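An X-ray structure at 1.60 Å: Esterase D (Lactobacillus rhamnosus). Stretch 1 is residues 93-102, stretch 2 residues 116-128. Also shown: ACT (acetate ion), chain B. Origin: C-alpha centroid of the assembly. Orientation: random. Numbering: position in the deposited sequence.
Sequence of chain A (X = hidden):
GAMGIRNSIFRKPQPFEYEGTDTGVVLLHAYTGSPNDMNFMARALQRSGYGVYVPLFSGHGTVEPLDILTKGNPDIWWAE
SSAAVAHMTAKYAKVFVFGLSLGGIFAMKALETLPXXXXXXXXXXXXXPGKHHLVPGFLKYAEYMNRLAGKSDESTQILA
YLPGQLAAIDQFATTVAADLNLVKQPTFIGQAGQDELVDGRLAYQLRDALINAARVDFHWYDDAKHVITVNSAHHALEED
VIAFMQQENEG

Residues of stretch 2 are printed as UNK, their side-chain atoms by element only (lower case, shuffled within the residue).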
# COMPACT_ATOMS: atom_id res chain seq x y z
N ALA A 93 -18.60 -4.19 -11.28
CA ALA A 93 -19.18 -2.93 -11.71
C ALA A 93 -18.38 -1.75 -11.18
O ALA A 93 -18.25 -0.74 -11.86
CB ALA A 93 -20.60 -2.81 -11.22
N LYS A 94 -17.91 -1.85 -9.93
CA LYS A 94 -17.12 -0.79 -9.29
C LYS A 94 -15.88 -1.37 -8.66
O LYS A 94 -15.93 -2.46 -8.08
CB LYS A 94 -17.96 -0.07 -8.24
CG LYS A 94 -19.19 0.63 -8.82
CD LYS A 94 -19.83 1.57 -7.80
CE LYS A 94 -21.12 2.21 -8.31
NZ LYS A 94 -21.70 3.20 -7.36
N VAL A 95 -14.78 -0.64 -8.78
CA VAL A 95 -13.50 -1.08 -8.21
C VAL A 95 -12.88 0.08 -7.44
O VAL A 95 -12.86 1.22 -7.92
CB VAL A 95 -12.56 -1.56 -9.31
CG1 VAL A 95 -11.13 -1.71 -8.78
CG2 VAL A 95 -13.06 -2.89 -9.89
N PHE A 96 -12.37 -0.24 -6.25
CA PHE A 96 -11.62 0.67 -5.39
C PHE A 96 -10.20 0.12 -5.26
O PHE A 96 -10.00 -1.08 -5.31
CB PHE A 96 -12.25 0.74 -4.02
CG PHE A 96 -13.64 1.34 -4.00
CD1 PHE A 96 -13.83 2.64 -3.57
CD2 PHE A 96 -14.73 0.62 -4.43
CE1 PHE A 96 -15.11 3.20 -3.56
CE2 PHE A 96 -16.02 1.19 -4.43
CZ PHE A 96 -16.18 2.48 -3.99
N VAL A 97 -9.23 1.00 -5.09
CA VAL A 97 -7.82 0.60 -4.95
C VAL A 97 -7.19 1.35 -3.79
O VAL A 97 -7.22 2.58 -3.77
CB VAL A 97 -7.05 0.90 -6.23
CG1 VAL A 97 -5.61 0.38 -6.13
CG2 VAL A 97 -7.82 0.33 -7.44
N PHE A 98 -6.60 0.60 -2.85
CA PHE A 98 -5.95 1.18 -1.67
C PHE A 98 -4.61 0.51 -1.45
O PHE A 98 -4.40 -0.62 -1.87
CB PHE A 98 -6.77 0.94 -0.40
CG PHE A 98 -8.20 1.39 -0.48
CD1 PHE A 98 -8.54 2.72 -0.22
CD2 PHE A 98 -9.22 0.48 -0.72
CE1 PHE A 98 -9.85 3.14 -0.26
CE2 PHE A 98 -10.53 0.90 -0.79
CZ PHE A 98 -10.84 2.22 -0.54
N GLY A 99 -3.72 1.20 -0.74
CA GLY A 99 -2.45 0.61 -0.36
C GLY A 99 -1.83 1.22 0.86
O GLY A 99 -2.30 2.25 1.36
N LEU A 100 -0.79 0.55 1.37
CA LEU A 100 0.02 1.08 2.48
C LEU A 100 1.01 2.12 1.92
O LEU A 100 0.68 2.78 0.93
CB LEU A 100 0.68 -0.06 3.27
CG LEU A 100 -0.31 -0.68 4.26
CD1 LEU A 100 0.05 -2.13 4.61
CD2 LEU A 100 -0.41 0.17 5.53
N SER A 101 2.17 2.37 2.53
CA SER A 101 3.00 3.48 2.00
C SER A 101 3.44 3.19 0.56
O SER A 101 3.21 4.00 -0.35
CB SER A 101 4.21 3.82 2.88
OG SER A 101 3.83 4.37 4.13
N LEU A 102 4.04 2.03 0.34
CA LEU A 102 4.49 1.65 -1.00
C LEU A 102 3.30 1.42 -1.92
O LEU A 102 3.17 2.07 -2.96
CB LEU A 102 5.38 0.40 -0.93
CG LEU A 102 5.85 -0.11 -2.28
CD1 LEU A 102 6.84 0.85 -2.96
CD2 LEU A 102 6.45 -1.50 -2.12
N UNK A 116 -11.40 3.44 -15.29
CA UNK A 116 -12.41 2.55 -14.73
C UNK A 116 -12.40 2.42 -13.21
O UNK A 116 -13.06 1.54 -12.68
N UNK A 117 -11.67 3.29 -12.51
CA UNK A 117 -11.61 3.21 -11.04
C UNK A 117 -12.56 4.21 -10.35
O UNK A 117 -12.52 5.41 -10.61
c UNK A 117 -10.14 3.30 -8.98
c UNK A 117 -7.70 2.84 -10.95
c UNK A 117 -10.18 3.45 -10.51
c UNK A 117 -9.19 2.48 -11.17
N UNK A 118 -13.42 3.71 -9.47
CA UNK A 118 -14.39 4.56 -8.78
C UNK A 118 -13.75 5.48 -7.75
O UNK A 118 -14.08 6.66 -7.70
o UNK A 118 -16.23 3.04 -9.10
c UNK A 118 -15.46 3.69 -8.09
c UNK A 118 -16.38 4.51 -7.19
N UNK A 119 -12.86 4.94 -6.92
CA UNK A 119 -12.24 5.70 -5.85
C UNK A 119 -11.11 4.87 -5.25
O UNK A 119 -10.88 3.73 -5.66
c UNK A 119 -13.26 6.08 -4.80
N UNK A 120 -10.37 5.43 -4.31
CA UNK A 120 -9.22 4.71 -3.77
C UNK A 120 -8.49 5.59 -2.80
O UNK A 120 -9.00 6.61 -2.37
N UNK A 121 -7.27 5.20 -2.44
CA UNK A 121 -6.50 5.99 -1.50
C UNK A 121 -5.43 5.20 -0.78
O UNK A 121 -4.96 4.17 -1.26
N UNK A 122 -5.04 5.70 0.39
CA UNK A 122 -3.89 5.19 1.10
C UNK A 122 -4.20 4.94 2.57
O UNK A 122 -5.04 5.61 3.17
c UNK A 122 -2.90 7.40 1.81
c UNK A 122 -2.69 6.14 0.98
c UNK A 122 -2.43 6.50 -0.51
N UNK A 123 -3.48 3.98 3.12
CA UNK A 123 -3.53 3.68 4.54
C UNK A 123 -2.26 4.14 5.25
O UNK A 123 -2.12 3.89 6.46
c UNK A 123 -5.96 -0.37 3.16
c UNK A 123 -4.90 1.56 4.10
c UNK A 123 -6.07 2.29 3.88
c UNK A 123 -4.87 0.23 3.73
c UNK A 123 -7.17 1.69 3.28
c UNK A 123 -7.11 0.36 2.93
c UNK A 123 -3.70 2.18 4.77
N UNK A 124 -1.35 4.76 4.51
CA UNK A 124 -0.21 5.51 5.09
C UNK A 124 0.39 6.43 4.03
O UNK A 124 0.11 6.28 2.83
c UNK A 124 0.86 4.56 5.64
o UNK A 124 1.70 5.25 6.57
N UNK A 125 1.16 7.40 4.49
CA UNK A 125 1.78 8.38 3.59
C UNK A 125 2.77 7.75 2.63
O UNK A 125 3.33 6.69 2.91
c UNK A 125 2.48 9.44 4.41
o UNK A 125 1.53 10.21 5.12
N UNK A 126 2.98 8.38 1.47
CA UNK A 126 3.93 7.82 0.52
C UNK A 126 5.36 7.87 1.02
O UNK A 126 5.67 8.58 1.98
c UNK A 126 2.39 9.65 0.99
c UNK A 126 3.24 10.00 -0.19
c UNK A 126 3.76 8.71 -0.72
N UNK A 127 6.22 7.12 0.33
CA UNK A 127 7.65 7.09 0.55
C UNK A 127 8.24 8.18 -0.31
O UNK A 127 8.33 8.02 -1.53
c UNK A 127 9.74 5.69 0.31
c UNK A 127 7.58 4.62 1.05
c UNK A 127 8.22 5.71 0.18
c UNK A 127 7.88 3.22 0.61
N UNK A 128 8.62 9.29 0.32
CA UNK A 128 9.17 10.47 -0.36
C UNK A 128 10.54 10.85 0.20
O UNK A 128 10.85 10.57 1.36
c UNK A 128 5.93 12.59 -0.75
c UNK A 128 6.96 11.54 -1.14
c UNK A 128 7.30 11.68 -2.62
c UNK A 128 8.20 11.65 -0.25
C ACT B . 5.04 0.57 3.71
O ACT B . 5.15 0.42 2.46
OXT ACT B . 3.90 0.82 4.20
CH3 ACT B . 6.23 0.42 4.63
O HOH W 1 -14.94 1.31 -10.89
O HOH W 2 1.16 6.02 0.11

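Position 116 has no side-chain atoms and a positive phi of 81°, which favours glycine: Gly116. Its O accepts from water 1 (2.6 Å), which also accepts from Val95 N (2.9 Å).

Position 117 carries four carbons, forked at the first, one arm two carbons long. The short arm's carbon lies 3.6 Å from Val95 O and 4.1 Å from Val97 CG2. This is Ile117.

At 118 one carbon bears an oxygen and a carbon. The oxygen is 3.7 Å from Lys94 CB and 2.8 Å from water 1; the terminal carbon is 3.8 Å from Phe96 CZ, and the CB lies over one face of that ring. The residue is Thr118.

Position 119 has a single carbon, 3.6 Å from Phe96 CE1: Ala119.

Positions 120 and 121 have none. At 120 an ideal CB would fall 2.3 Å from Val97 O, a clash; at 121 it would jam against the preceding carbonyl oxygen. Both are glycine, Gly120 and Gly121.

Position 122 has three carbons, one carrying the other two, on the same face of the sheet as Val97: Val122.

Position 123 shows one carbon and a six-carbon ring. Its CB lies 3.9 Å from Leu100 CD2, and a ring carbon 3.4 Å from Phe98 CB. With no oxygen on the ring, it is Phe123.

Positions 124 and 125 each hold one carbon and one oxygen. The CB of 124 points toward stretch 1 and sits 3.3 Å from Ser101 OG; that of 125 points away. They are Ser124 and Ser125.

At 126 three carbons close a ring onto the backbone N, and the CB points away: Pro126.

Position 127 repeats the four-carbon pattern of 117. Its long arm passes 3.9 Å from Ser101 CB and ends 4.1 Å from Leu102 CB: Ile127.

Position 128 has four carbons forked at the second, out of reach of stretch 1: Leu128.

The contact is built on parallel strands, their axes 6° apart. Hydrogen bonds alternate in donor: Thr118 N to Val95 O (3.0 Å), Val97 N to Ala119 O (3.2 Å), Gly121 N to Val97 O (2.9 Å), Gly99 N to Gly121 O (3.3 Å) and Phe123 N to Gly99 O (2.7 Å). The Phe98 and Phe123 rings lie near parallel, planes at 15°, but are slid apart, with centroids 5.4 Å apart. Past the strands, Ser101 OG donates to Ser125 O (2.7 Å), while Ser101 N and Leu102 N bind acetate OXT and O, each at 2.9 Å. Together the stretches bury 862 Å².

Stretch 2 (116-128) GITAGGVFSSPIL
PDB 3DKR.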